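Local coordinates for protein enterochelin esterase (Salmonella enterica subsp. enterica serovar Typhimurium, PDB 3MGA) that probably hydrolyses the ester bonds of ferric enterobactin (enterochelin), an iron-loaded siderophore, so that the bound iron can be released, at residues H64-P69 with P115-L120; V351-V356 with G381-L386; M176-E181 with Q264-Q269; E181-S186 with A256-A261; G43-S48 with M72-G77. All blocks are in the same frame, centred on the assembly; numbering follows the deposited sequence.

Contact 1: H64-P69 with P115-L120; sequences HQNAQP and PDRNVL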
# COMPACT_ATOMS: atom_id res chain seq x y z
N HIS A 64 -2.50 12.31 -7.36
CA HIS A 64 -3.75 11.55 -7.28
C HIS A 64 -4.97 12.46 -7.14
O HIS A 64 -6.07 12.11 -7.58
CB HIS A 64 -3.70 10.50 -6.15
CG HIS A 64 -2.68 9.43 -6.37
ND1 HIS A 64 -2.93 8.32 -7.15
CD2 HIS A 64 -1.41 9.29 -5.92
CE1 HIS A 64 -1.85 7.54 -7.17
NE2 HIS A 64 -0.92 8.11 -6.43
N GLN A 65 -4.78 13.64 -6.54
CA GLN A 65 -5.86 14.61 -6.40
C GLN A 65 -5.65 15.79 -7.35
O GLN A 65 -6.35 16.80 -7.23
CB GLN A 65 -5.92 15.16 -4.96
CG GLN A 65 -6.21 14.13 -3.89
CD GLN A 65 -7.59 13.50 -4.02
OE1 GLN A 65 -7.83 12.42 -3.50
NE2 GLN A 65 -8.48 14.17 -4.73
N ASN A 66 -4.72 15.66 -8.30
CA ASN A 66 -4.40 16.76 -9.23
C ASN A 66 -4.27 18.06 -8.45
O ASN A 66 -4.75 19.10 -8.88
CB ASN A 66 -5.45 16.89 -10.33
CG ASN A 66 -5.38 15.78 -11.35
OD1 ASN A 66 -4.38 15.07 -11.43
ND2 ASN A 66 -6.43 15.64 -12.15
N ALA A 67 -3.61 17.97 -7.31
CA ALA A 67 -3.44 19.12 -6.44
C ALA A 67 -2.30 20.01 -6.91
O ALA A 67 -1.30 19.53 -7.45
CB ALA A 67 -3.20 18.66 -5.00
N GLN A 68 -2.47 21.31 -6.70
CA GLN A 68 -1.43 22.26 -7.02
C GLN A 68 -0.38 22.03 -5.94
O GLN A 68 -0.74 21.92 -4.77
CB GLN A 68 -1.98 23.69 -7.00
CG GLN A 68 -3.07 23.94 -8.06
CD GLN A 68 -3.74 25.31 -7.95
OE1 GLN A 68 -3.48 26.07 -7.02
NE2 GLN A 68 -4.61 25.61 -8.90
N PRO A 69 0.91 21.92 -6.33
CA PRO A 69 2.00 21.68 -5.39
C PRO A 69 1.94 22.59 -4.17
O PRO A 69 1.96 23.81 -4.31
CB PRO A 69 3.25 21.95 -6.22
CG PRO A 69 2.84 21.60 -7.60
CD PRO A 69 1.39 21.95 -7.72
N PRO A 115 -4.32 21.15 -12.72
CA PRO A 115 -3.14 20.90 -13.55
C PRO A 115 -3.19 19.54 -14.22
O PRO A 115 -3.98 18.69 -13.83
CB PRO A 115 -1.99 20.95 -12.53
CG PRO A 115 -2.56 21.59 -11.31
CD PRO A 115 -3.98 21.14 -11.29
N ASP A 116 -2.34 19.36 -15.23
CA ASP A 116 -2.26 18.08 -15.93
C ASP A 116 -1.52 17.13 -15.00
O ASP A 116 -0.45 17.46 -14.48
CB ASP A 116 -1.53 18.26 -17.26
CG ASP A 116 -1.44 16.97 -18.07
OD1 ASP A 116 -1.70 15.88 -17.51
OD2 ASP A 116 -1.10 17.05 -19.27
N ARG A 117 -2.10 15.95 -14.77
CA ARG A 117 -1.50 14.95 -13.89
C ARG A 117 -0.10 14.56 -14.37
O ARG A 117 0.83 14.43 -13.57
CB ARG A 117 -2.37 13.70 -13.81
CG ARG A 117 -1.92 12.70 -12.73
CD ARG A 117 -2.52 11.34 -12.95
NE ARG A 117 -2.10 10.81 -14.25
CZ ARG A 117 -0.93 10.23 -14.50
NH1 ARG A 117 -0.02 10.08 -13.53
NH2 ARG A 117 -0.66 9.79 -15.72
N ASN A 118 0.05 14.37 -15.68
CA ASN A 118 1.34 14.01 -16.26
C ASN A 118 2.39 15.06 -15.92
O ASN A 118 3.53 14.71 -15.59
CB ASN A 118 1.22 13.86 -17.77
CG ASN A 118 0.30 12.72 -18.17
OD1 ASN A 118 0.04 11.80 -17.39
ND2 ASN A 118 -0.20 12.77 -19.41
N VAL A 119 2.00 16.33 -15.98
CA VAL A 119 2.91 17.44 -15.67
C VAL A 119 3.30 17.41 -14.18
O VAL A 119 4.43 17.76 -13.84
CB VAL A 119 2.30 18.81 -16.04
CG1 VAL A 119 3.26 19.94 -15.69
CG2 VAL A 119 1.97 18.86 -17.52
N LEU A 120 2.37 17.01 -13.32
CA LEU A 120 2.65 16.92 -11.88
C LEU A 120 3.70 15.85 -11.57
O LEU A 120 4.77 16.17 -11.05
CB LEU A 120 1.38 16.66 -11.06
CG LEU A 120 0.41 17.83 -10.88
CD1 LEU A 120 -0.81 17.39 -10.07
CD2 LEU A 120 1.11 19.00 -10.21
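Asn66 and Arg117 mark the closest backbone approach, with their CA atoms 5.8 Å apart, where loop 64-69 passes the first turn of helix 117-127. Both segments belong to the N-terminal enterochelin esterase family region, of the immunoglobulin-like E-set clan, and the contact seats the loop between strands 52-57 and 73-74 against a helix start. No hydrogen bond passes between the segments, so the evidence for association is van der Waals contact centred on Leu120, which is buried and directed at the loop. Its chi1 of -74° sets CG beside the backbone N. Both methyls of Leu120 meet the loop: CD1 lies 3.4 Å from Ala67 O and 3.7 Å from Asn66 CA, while CD2 of Leu120 is 3.9 Å from CD of Pro69. Just before the helix, the ring of Pro115 also meets the loop, its CD 3.3 Å from the backbone O of Asn66. Pro115 CG also meets Gln68 CG at 4.0 Å, the two side chains crossing at about a right angle. The amide of Gln68 is engaged beyond this patch, its NE2 donating to the carbonyls of Ala110 and Glu113, which secures the chain leading into Pro115. The helix start is itself capped: Asn118 N lies 2.9 Å from Asp116 OD1, which it meets from above the carboxylate plane, 51° out of it.

Contact 2: V351-V356 with G381-L386; sequences VREPIV and GGHDAL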
# COMPACT_ATOMS: atom_id res chain seq x y z
N VAL A 351 -10.54 6.32 -1.40
CA VAL A 351 -11.24 7.44 -2.01
C VAL A 351 -10.27 8.56 -2.40
O VAL A 351 -10.64 9.48 -3.13
CB VAL A 351 -12.36 8.00 -1.09
CG1 VAL A 351 -13.46 6.98 -0.90
CG2 VAL A 351 -11.81 8.46 0.28
N ARG A 352 -9.03 8.47 -1.91
CA ARG A 352 -7.98 9.44 -2.22
C ARG A 352 -7.14 9.01 -3.44
O ARG A 352 -6.04 9.51 -3.66
CB ARG A 352 -7.05 9.66 -1.03
CG ARG A 352 -7.69 10.25 0.22
CD ARG A 352 -8.12 11.66 -0.00
NE ARG A 352 -8.34 12.40 1.24
CZ ARG A 352 -8.64 13.70 1.27
NH1 ARG A 352 -8.76 14.39 0.14
NH2 ARG A 352 -8.82 14.32 2.43
N GLU A 353 -7.64 8.05 -4.21
CA GLU A 353 -6.99 7.60 -5.45
C GLU A 353 -8.12 7.39 -6.45
O GLU A 353 -8.44 6.25 -6.79
CB GLU A 353 -6.14 6.34 -5.24
CG GLU A 353 -6.84 5.21 -4.46
CD GLU A 353 -5.99 3.96 -4.29
OE1 GLU A 353 -6.42 3.07 -3.53
OE2 GLU A 353 -4.90 3.87 -4.89
N PRO A 354 -8.75 8.51 -6.89
CA PRO A 354 -9.90 8.56 -7.79
C PRO A 354 -9.84 7.62 -8.97
O PRO A 354 -10.77 6.84 -9.18
CB PRO A 354 -9.89 10.01 -8.29
CG PRO A 354 -9.30 10.78 -7.21
CD PRO A 354 -8.34 9.86 -6.47
N ILE A 355 -8.76 7.69 -9.75
CA ILE A 355 -8.63 6.85 -10.92
C ILE A 355 -8.73 5.39 -10.52
O ILE A 355 -9.56 4.65 -11.05
CB ILE A 355 -7.30 7.12 -11.68
CG1 ILE A 355 -7.29 8.56 -12.23
CG2 ILE A 355 -7.14 6.15 -12.84
CD1 ILE A 355 -6.06 8.90 -13.06
N VAL A 356 -7.91 4.99 -9.56
CA VAL A 356 -7.90 3.62 -9.07
C VAL A 356 -9.25 3.26 -8.46
O VAL A 356 -9.81 2.21 -8.75
CB VAL A 356 -6.78 3.39 -8.06
CG1 VAL A 356 -6.88 1.98 -7.43
CG2 VAL A 356 -5.42 3.60 -8.72
N GLY A 381 -8.36 7.05 2.54
CA GLY A 381 -6.92 7.17 2.36
C GLY A 381 -6.64 6.92 0.88
O GLY A 381 -7.58 6.90 0.08
N GLY A 382 -5.38 6.70 0.51
CA GLY A 382 -5.04 6.50 -0.90
C GLY A 382 -4.12 5.36 -1.29
O GLY A 382 -4.18 4.27 -0.71
N HIS A 383 -3.31 5.61 -2.31
CA HIS A 383 -2.35 4.65 -2.86
C HIS A 383 -1.19 4.69 -1.86
O HIS A 383 -0.10 5.18 -2.15
CB HIS A 383 -1.94 5.13 -4.25
CG HIS A 383 -1.33 4.07 -5.12
ND1 HIS A 383 -2.10 3.19 -5.84
CD2 HIS A 383 -0.05 3.77 -5.40
CE1 HIS A 383 -1.32 2.38 -6.52
NE2 HIS A 383 -0.06 2.72 -6.28
N ASP A 384 -1.44 4.14 -0.67
CA ASP A 384 -0.52 4.29 0.44
C ASP A 384 -0.30 2.99 1.23
O ASP A 384 -1.26 2.41 1.73
CB ASP A 384 -1.18 5.37 1.31
CG ASP A 384 -0.26 5.99 2.33
OD1 ASP A 384 0.67 5.34 2.84
OD2 ASP A 384 -0.53 7.16 2.65
N ALA A 385 0.95 2.54 1.34
CA ALA A 385 1.26 1.30 2.10
C ALA A 385 0.94 1.37 3.61
O ALA A 385 0.78 0.35 4.26
CB ALA A 385 2.72 0.88 1.88
N LEU A 386 0.86 2.57 4.17
CA LEU A 386 0.50 2.71 5.57
C LEU A 386 -0.95 2.21 5.76
O LEU A 386 -1.27 1.57 6.76
CB LEU A 386 0.62 4.15 6.03
CG LEU A 386 0.28 4.44 7.49
CD1 LEU A 386 1.33 3.84 8.39
CD2 LEU A 386 0.19 5.95 7.71
O HOH W 1 -3.60 8.22 -3.34
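Arg352 and Gly381 make the direct backbone link: Arg352 N donates to Gly381 O at 2.9 Å, standing above the carbonyl plane. A water molecule adds a second, indirect link. It donates to Arg352 O at 2.8 Å and accepts from His383 N at 2.8 Å, so the peptides on both sides of Gly382 are tied to the same residue. Among side chains, the polar bond is His383 ND1 to Glu353 OE2, 3.0 Å long with an N-H...O angle of 145°. The oxygen lies within 5° of the imidazole plane, and the carboxylate is turned 71° from the ring. Glu353 reaches it through an extended chain, while its OE1 is held by Ser313 OG and Gly350 N; these bonds would fix the rotation of the carboxylate. Both residues follow C-terminal ends of strands, 344-350 and 373-379, of an alpha/beta-hydrolase sheet, where this fold commonly carries its acid and histidine. His383 also touches Ser289 of a GxSxG nucleophile-elbow pattern, so a catalytic Ser-His-acid triad is plausible though inferred. Local turns shape the second segment: His383 is the centre of an inverse gamma turn, and Asp384 caps helix 385-399, its OD1 accepting from Leu386 N at 3.1 Å and from Ser94 OG. Val356 CG2 is a distant neighbour, 4.4 Å from His383 ND1. NE2 of the imidazole makes a weak hydrogen bond to a glycerol, probably from the crystallisation liquor.

Contact 3: M176-E181 with Q264-Q269; sequences MQWHSE and QELLPQ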
# COMPACT_ATOMS: atom_id res chain seq x y z
N MSE A 176 14.62 -18.02 0.95
CA MSE A 176 14.98 -18.98 -0.05
C MSE A 176 15.23 -18.26 -1.37
O MSE A 176 14.57 -17.26 -1.69
CB MSE A 176 13.82 -19.96 -0.15
CG MSE A 176 13.93 -21.00 -1.20
SE MSE A 176 12.30 -22.07 -1.19
CE MSE A 176 12.69 -23.02 -2.85
N GLN A 177 16.21 -18.75 -2.11
CA GLN A 177 16.54 -18.17 -3.39
C GLN A 177 15.81 -19.02 -4.41
O GLN A 177 16.08 -20.22 -4.53
CB GLN A 177 18.06 -18.21 -3.61
CG GLN A 177 18.57 -17.30 -4.75
CD GLN A 177 18.43 -15.82 -4.42
OE1 GLN A 177 18.22 -15.44 -3.27
NE2 GLN A 177 18.55 -14.97 -5.45
N TRP A 178 14.86 -18.43 -5.11
CA TRP A 178 14.09 -19.15 -6.12
C TRP A 178 14.56 -18.83 -7.55
O TRP A 178 14.34 -17.73 -8.06
CB TRP A 178 12.58 -18.90 -5.94
CG TRP A 178 11.77 -19.31 -7.12
CD1 TRP A 178 11.88 -20.47 -7.83
CD2 TRP A 178 10.67 -18.60 -7.70
NE1 TRP A 178 10.96 -20.50 -8.84
CE2 TRP A 178 10.20 -19.36 -8.78
CE3 TRP A 178 10.06 -17.38 -7.41
CZ2 TRP A 178 9.14 -18.95 -9.57
CZ3 TRP A 178 9.00 -16.97 -8.21
CH2 TRP A 178 8.55 -17.76 -9.28
N HIS A 179 15.21 -19.82 -8.16
CA HIS A 179 15.72 -19.72 -9.52
C HIS A 179 14.65 -20.27 -10.47
O HIS A 179 14.32 -21.46 -10.43
CB HIS A 179 17.00 -20.55 -9.67
CG HIS A 179 18.03 -20.27 -8.62
ND1 HIS A 179 18.89 -19.20 -8.69
CD2 HIS A 179 18.35 -20.94 -7.49
CE1 HIS A 179 19.69 -19.21 -7.63
NE2 HIS A 179 19.38 -20.26 -6.89
N SER A 180 14.10 -19.40 -11.31
CA SER A 180 13.03 -19.77 -12.24
C SER A 180 13.52 -20.06 -13.65
O SER A 180 14.18 -19.23 -14.27
CB SER A 180 12.01 -18.65 -12.29
OG SER A 180 11.00 -18.93 -13.22
N GLU A 181 13.19 -21.25 -14.15
CA GLU A 181 13.57 -21.66 -15.50
C GLU A 181 12.58 -21.01 -16.47
O GLU A 181 12.97 -20.51 -17.53
CB GLU A 181 13.55 -23.19 -15.63
CG GLU A 181 14.13 -23.70 -16.94
CD GLU A 181 14.12 -25.22 -17.08
OE1 GLU A 181 13.71 -25.93 -16.13
OE2 GLU A 181 14.53 -25.71 -18.15
N GLN A 264 4.42 -24.37 -10.84
CA GLN A 264 5.26 -25.49 -11.30
C GLN A 264 6.65 -25.57 -10.67
O GLN A 264 7.22 -26.66 -10.54
CB GLN A 264 5.43 -25.40 -12.82
CG GLN A 264 4.13 -25.47 -13.62
CD GLN A 264 4.33 -25.16 -15.10
OE1 GLN A 264 5.28 -24.47 -15.48
NE2 GLN A 264 3.41 -25.63 -15.94
N GLU A 265 7.19 -24.43 -10.27
CA GLU A 265 8.53 -24.35 -9.71
C GLU A 265 8.57 -23.99 -8.22
O GLU A 265 9.18 -24.71 -7.44
CB GLU A 265 9.32 -23.29 -10.48
CG GLU A 265 9.37 -23.47 -12.00
CD GLU A 265 9.87 -22.23 -12.73
OE1 GLU A 265 9.97 -21.15 -12.09
OE2 GLU A 265 10.14 -22.31 -13.94
N LEU A 266 7.93 -22.89 -7.84
CA LEU A 266 7.98 -22.38 -6.47
C LEU A 266 7.20 -23.18 -5.42
O LEU A 266 7.78 -23.60 -4.42
CB LEU A 266 7.54 -20.91 -6.42
CG LEU A 266 7.61 -20.22 -5.06
CD1 LEU A 266 9.04 -20.23 -4.52
CD2 LEU A 266 7.06 -18.80 -5.13
N LEU A 267 5.90 -23.36 -5.63
CA LEU A 267 5.06 -24.08 -4.67
C LEU A 267 5.55 -25.48 -4.30
O LEU A 267 5.41 -25.88 -3.14
CB LEU A 267 3.60 -24.15 -5.13
CG LEU A 267 2.85 -22.81 -5.22
CD1 LEU A 267 1.34 -23.07 -5.35
CD2 LEU A 267 3.11 -21.95 -4.01
N PRO A 268 6.10 -26.24 -5.27
CA PRO A 268 6.60 -27.57 -4.90
C PRO A 268 7.85 -27.46 -4.02
O PRO A 268 8.07 -28.29 -3.14
CB PRO A 268 6.90 -28.23 -6.25
CG PRO A 268 6.05 -27.49 -7.22
CD PRO A 268 6.05 -26.06 -6.72
N GLN A 269 8.67 -26.44 -4.26
CA GLN A 269 9.85 -26.22 -3.44
C GLN A 269 9.40 -25.84 -2.03
O GLN A 269 9.91 -26.37 -1.04
CB GLN A 269 10.73 -25.10 -4.00
CG GLN A 269 11.59 -25.43 -5.22
CD GLN A 269 12.75 -26.36 -4.88
OE1 GLN A 269 12.56 -27.45 -4.32
NE2 GLN A 269 13.97 -25.94 -5.26
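Glu265 OE2 is gripped by two successive backbone amides, Glu181 N through a weak bond at 3.2 Å and Arg182 N more firmly. The other carboxylate oxygen, OE1, accepts from Ser180 OG at 2.7 Å, with the serine on its syn lone pair. Ser180 OG in turn accepts from Leu183 N. A single carboxylate on the helix thus holds the end of strand 174-180 and the start of the turn after it, and three donors together would favour its charged form. The same OE1 comes to 3.4 Å from CZ2 of Trp178, near the ring plane and at its edge. Strand 174-180 is an outermost strand of the eight-stranded alpha/beta-hydrolase sheet, and helix 256-273 packs against it: over the short segments the axes approach to 8.9 Å and run at 149°, not far from antiparallel. Trp178 is the main apolar bearing. Its CG is anti to the backbone N (chi1 165°), and the indole extends to the helix, where Leu266 CB makes a CH-pi contact 4.0 Å from the centroid of the Trp178 six-membered ring and 15° off its normal. Ser180 CB lies over the opposite face, displaced to the rim. Leu266 CD1 approaches Trp178 CG at 3.9 Å, and Leu266 CD2 approaches Trp178 CE3 at 4.0 Å, so the leucine spreads across both rings of the indole. Beyond the tryptophan, Leu266 also touches Leu238 and Ile240 on strand 236-240, whereas Trp178 rests on Ala261 and Val262 one helical turn earlier.

Contact 4: E181-S186 with A256-A261; sequences ERLGNS and ADFWLA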
# COMPACT_ATOMS: atom_id res chain seq x y z
N GLU A 181 13.19 -21.25 -14.15
CA GLU A 181 13.57 -21.66 -15.50
C GLU A 181 12.58 -21.01 -16.47
O GLU A 181 12.97 -20.51 -17.53
CB GLU A 181 13.55 -23.19 -15.63
CG GLU A 181 14.13 -23.70 -16.94
CD GLU A 181 14.12 -25.22 -17.08
OE1 GLU A 181 13.71 -25.93 -16.13
OE2 GLU A 181 14.53 -25.71 -18.15
N ARG A 182 11.30 -21.02 -16.10
CA ARG A 182 10.23 -20.39 -16.87
C ARG A 182 10.52 -18.90 -17.10
O ARG A 182 10.46 -18.41 -18.22
CB ARG A 182 8.92 -20.56 -16.09
CG ARG A 182 7.70 -19.71 -16.49
CD ARG A 182 7.00 -20.17 -17.70
NE ARG A 182 6.50 -21.53 -17.56
CZ ARG A 182 5.81 -22.16 -18.50
NH1 ARG A 182 5.48 -21.53 -19.62
NH2 ARG A 182 5.41 -23.41 -18.30
N LEU A 183 10.85 -18.18 -16.03
CA LEU A 183 11.13 -16.75 -16.11
C LEU A 183 12.55 -16.42 -16.53
O LEU A 183 12.80 -15.37 -17.15
CB LEU A 183 10.83 -16.06 -14.78
CG LEU A 183 9.36 -16.11 -14.39
CD1 LEU A 183 9.16 -15.60 -12.98
CD2 LEU A 183 8.52 -15.32 -15.41
N GLY A 184 13.49 -17.28 -16.17
CA GLY A 184 14.89 -17.08 -16.53
C GLY A 184 15.57 -16.08 -15.62
O GLY A 184 16.47 -15.37 -16.04
N ASN A 185 15.12 -16.01 -14.37
CA ASN A 185 15.70 -15.11 -13.38
C ASN A 185 15.63 -15.71 -11.97
O ASN A 185 14.85 -16.64 -11.73
CB ASN A 185 15.03 -13.73 -13.44
CG ASN A 185 13.54 -13.77 -13.11
OD1 ASN A 185 13.09 -14.53 -12.26
ND2 ASN A 185 12.78 -12.93 -13.79
N SER A 186 16.47 -15.20 -11.07
CA SER A 186 16.52 -15.65 -9.68
C SER A 186 15.89 -14.59 -8.80
O SER A 186 15.86 -13.41 -9.16
CB SER A 186 17.96 -15.94 -9.24
OG SER A 186 18.52 -16.99 -10.02
N ALA A 256 1.19 -14.41 -17.62
CA ALA A 256 0.89 -15.81 -17.31
C ALA A 256 2.09 -16.60 -16.83
O ALA A 256 1.95 -17.43 -15.94
CB ALA A 256 0.23 -16.50 -18.51
N ASP A 257 3.26 -16.36 -17.40
CA ASP A 257 4.46 -17.09 -16.97
C ASP A 257 4.77 -16.93 -15.50
O ASP A 257 5.21 -17.88 -14.87
CB ASP A 257 5.69 -16.71 -17.82
CG ASP A 257 5.69 -17.40 -19.16
OD1 ASP A 257 4.79 -18.24 -19.40
OD2 ASP A 257 6.60 -17.13 -19.98
N PHE A 258 4.55 -15.75 -14.95
CA PHE A 258 4.82 -15.54 -13.53
C PHE A 258 4.04 -16.56 -12.70
O PHE A 258 4.63 -17.27 -11.88
CB PHE A 258 4.46 -14.13 -13.10
CG PHE A 258 4.65 -13.89 -11.63
CD1 PHE A 258 5.91 -13.64 -11.11
CD2 PHE A 258 3.57 -13.91 -10.77
CE1 PHE A 258 6.09 -13.42 -9.76
CE2 PHE A 258 3.75 -13.69 -9.41
CZ PHE A 258 5.01 -13.44 -8.91
N TRP A 259 2.73 -16.65 -12.93
CA TRP A 259 1.89 -17.57 -12.17
C TRP A 259 2.07 -19.04 -12.54
O TRP A 259 1.90 -19.90 -11.68
CB TRP A 259 0.43 -17.15 -12.24
CG TRP A 259 0.21 -15.91 -11.48
CD1 TRP A 259 -0.00 -14.66 -11.98
CD2 TRP A 259 0.29 -15.77 -10.06
NE1 TRP A 259 -0.11 -13.76 -10.95
CE2 TRP A 259 0.07 -14.41 -9.76
CE3 TRP A 259 0.51 -16.66 -9.01
CZ2 TRP A 259 0.05 -13.93 -8.45
CZ3 TRP A 259 0.49 -16.19 -7.71
CH2 TRP A 259 0.27 -14.83 -7.45
N LEU A 260 2.42 -19.32 -13.79
CA LEU A 260 2.71 -20.69 -14.19
C LEU A 260 3.96 -21.12 -13.43
O LEU A 260 3.99 -22.18 -12.83
CB LEU A 260 2.96 -20.81 -15.70
CG LEU A 260 1.76 -20.73 -16.64
CD1 LEU A 260 2.22 -20.63 -18.07
CD2 LEU A 260 0.82 -21.94 -16.44
N ALA A 261 4.98 -20.26 -13.45
CA ALA A 261 6.24 -20.52 -12.77
C ALA A 261 6.07 -20.74 -11.27
O ALA A 261 6.71 -21.63 -10.69
CB ALA A 261 7.21 -19.36 -13.01
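The turn of the beta hairpin joining strands 174-180 and 185-193, closed by a G1 bulge in which Gly184 and Asn185 both face Ser180, leans through Arg182 and Leu183 on the first turns of helix 256-273. The CA atoms of Arg182 and Ala261 are 5.7 Å apart. Arg182 carries the more exposed side. Its CG sits 3.5 Å from Ala261 CB, and bends at chi2 (77°) and chi3 (59°) turn the chain along the helix surface. There Arg182 NH1 meets Asp257 OD1 at 3.4 Å in a long salt bridge whose hydrogen-bond component is weak, the guanidinium and carboxylate planes being 56° apart. Leu260 CD1 lies over one face of the guanidinium, toward its rim, 3.7 Å from NH1 of Arg182. The stronger polar partner of Arg182 is elsewhere on the same helix, NH2 donating to Gln264 OE1. Leu183 supplies the less exposed side: CD2 is 4.0 Å from Asp257 CB, CD1 is 4.2 Å from Phe258 CD1, and CG is 4.1 Å from Ala261 CB. Phe258 and Leu183 both reach Glu251 of helix 245-251, so the leucine lies between two helices. With the ion pair long and its arginine exposed, electrostatic attraction probably contributes modestly, and the measured closeness comes chiefly from hydrocarbon: the Arg182 methylenes and Leu183 CG against Ala261 CB, with Leu183 CD2 on Asp257 CB.

Contact 5: G43-S48 with M72-G77; sequences GNETHS and MARIAG
Glu45 and Gly77 form the tight point of this contact: Gly77 N donates to Glu45 OE2 at 2.7 Å with an angle of 163°, meeting the oxygen on its syn side. A bend at chi2 (77°) swings the Glu45 carboxylate to that amide, and Glu45 OE2 also lies 3.3 Å from Ala76 CA. Arg74 packs flat-faced on the same loop. Its CG occupies the crowded position between backbone N and carbonyl carbon (chi1 52°). The guanidinium lies face-on against the Asn44-Glu45 peptide, Glu45 N standing 3.9 Å above the centre of the plane. Arg74 NH2 forms a salt bridge with Asp40 OD2, an oxygen that Ser48 OG also binds, so the arginine is fixed chiefly from outside the pair. Glu45 OE2 is 4.1 Å from Arg74 NE but well out of the guanidinium plane, and there only charge attraction can act. The solvent side is different: Thr46 and His47 are exposed and touch nothing of segment 72-77. They fold back on their own loop, where Asn44 OD1 accepts from His47 ND1 at 2.7 Å and from Thr46 OG1 at 3.0 Å, the two donors coming from opposite faces of the amide plane. In the immunoglobulin-like N-terminal region, strand 80-87 lies between strands 32-39 and 73-74; the contact joins the loop after 32-39 to edge strand 73-74, whose Arg74 rests on Trp81 of the middle strand.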
# COMPACT_ATOMS: atom_id res chain seq x y z
N GLY A 43 18.60 28.45 9.82
CA GLY A 43 18.14 29.72 10.38
C GLY A 43 16.94 30.41 9.73
O GLY A 43 16.05 29.76 9.18
N ASN A 44 16.94 31.74 9.83
CA ASN A 44 15.86 32.58 9.30
C ASN A 44 16.09 32.99 7.83
O ASN A 44 17.01 32.49 7.18
CB ASN A 44 15.66 33.81 10.21
CG ASN A 44 16.90 34.69 10.31
OD1 ASN A 44 17.79 34.65 9.46
ND2 ASN A 44 16.95 35.52 11.35
N GLU A 45 15.24 33.89 7.33
CA GLU A 45 15.31 34.37 5.93
C GLU A 45 16.73 34.74 5.48
O GLU A 45 17.25 34.16 4.52
CB GLU A 45 14.43 35.63 5.71
CG GLU A 45 12.96 35.53 6.11
CD GLU A 45 12.73 35.62 7.62
OE1 GLU A 45 13.61 36.14 8.34
OE2 GLU A 45 11.65 35.18 8.08
N THR A 46 17.33 35.70 6.17
CA THR A 46 18.67 36.22 5.83
C THR A 46 19.79 35.18 5.84
O THR A 46 20.79 35.34 5.14
CB THR A 46 19.08 37.39 6.77
OG1 THR A 46 19.07 36.96 8.13
CG2 THR A 46 18.12 38.56 6.61
N HIS A 47 19.63 34.13 6.64
CA HIS A 47 20.65 33.08 6.74
C HIS A 47 20.35 31.88 5.84
O HIS A 47 21.18 31.51 5.01
CB HIS A 47 20.80 32.62 8.20
CG HIS A 47 21.33 33.69 9.12
ND1 HIS A 47 20.50 34.53 9.83
CD2 HIS A 47 22.59 34.06 9.42
CE1 HIS A 47 21.24 35.37 10.54
NE2 HIS A 47 22.51 35.11 10.31
N SER A 48 19.16 31.30 5.99
CA SER A 48 18.77 30.13 5.19
C SER A 48 18.46 30.46 3.72
O SER A 48 17.70 31.38 3.43
CB SER A 48 17.54 29.46 5.80
OG SER A 48 17.10 28.38 4.99
N MSE A 72 5.26 24.89 2.30
CA MSE A 72 5.08 25.60 3.56
C MSE A 72 5.52 27.06 3.39
O MSE A 72 6.04 27.46 2.34
CB MSE A 72 5.90 24.97 4.68
CG MSE A 72 5.59 23.51 4.99
SE MSE A 72 6.44 22.95 6.65
CE MSE A 72 5.87 21.09 6.71
N ALA A 73 5.29 27.84 4.44
CA ALA A 73 5.67 29.23 4.48
C ALA A 73 6.25 29.46 5.86
O ALA A 73 5.76 28.88 6.85
CB ALA A 73 4.46 30.12 4.25
N ARG A 74 7.31 30.25 5.95
CA ARG A 74 7.93 30.53 7.25
C ARG A 74 7.34 31.76 7.93
O ARG A 74 6.98 32.74 7.28
CB ARG A 74 9.46 30.68 7.17
CG ARG A 74 9.99 31.66 6.15
CD ARG A 74 11.34 32.24 6.58
NE ARG A 74 12.31 31.25 7.05
CZ ARG A 74 13.25 30.67 6.31
NH1 ARG A 74 13.37 30.95 5.01
NH2 ARG A 74 14.08 29.80 6.86
N ILE A 75 7.27 31.68 9.26
CA ILE A 75 6.76 32.78 10.06
C ILE A 75 7.89 33.80 10.10
O ILE A 75 8.91 33.57 10.74
CB ILE A 75 6.39 32.33 11.50
CG1 ILE A 75 5.56 31.04 11.47
CG2 ILE A 75 5.68 33.44 12.25
CD1 ILE A 75 4.35 31.11 10.57
N ALA A 76 7.71 34.91 9.38
CA ALA A 76 8.72 35.97 9.29
C ALA A 76 9.50 36.18 10.59
O ALA A 76 8.91 36.38 11.65
CB ALA A 76 8.08 37.28 8.85
N GLY A 77 10.83 36.12 10.50
CA GLY A 77 11.72 36.32 11.65
C GLY A 77 12.24 35.07 12.33
O GLY A 77 13.23 35.13 13.06

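How the contacts relate
From the N terminus, contact 5 closes the loop 43 to 77, and contact 1 crosses it: segment 64-69 falls inside that loop and pairs with 115-120. Both tie connections of the N-terminal region together. Contact 3 joins edge strand 174-180 to helix 256-273, and contact 4 is nested within it, using the earlier turns of the same helix; they share Glu181 and lie about 9 Å apart, centre to centre. Contact 2 (351-356 with 381-386) follows in series, joining the loops after strands 344-350 and 373-379. Contacts 1 and 2 touch across the two family regions, with Gln65 against Arg352 and His64 against His383, whereas contacts 3 and 5 lie on opposite sides of the chain's centre.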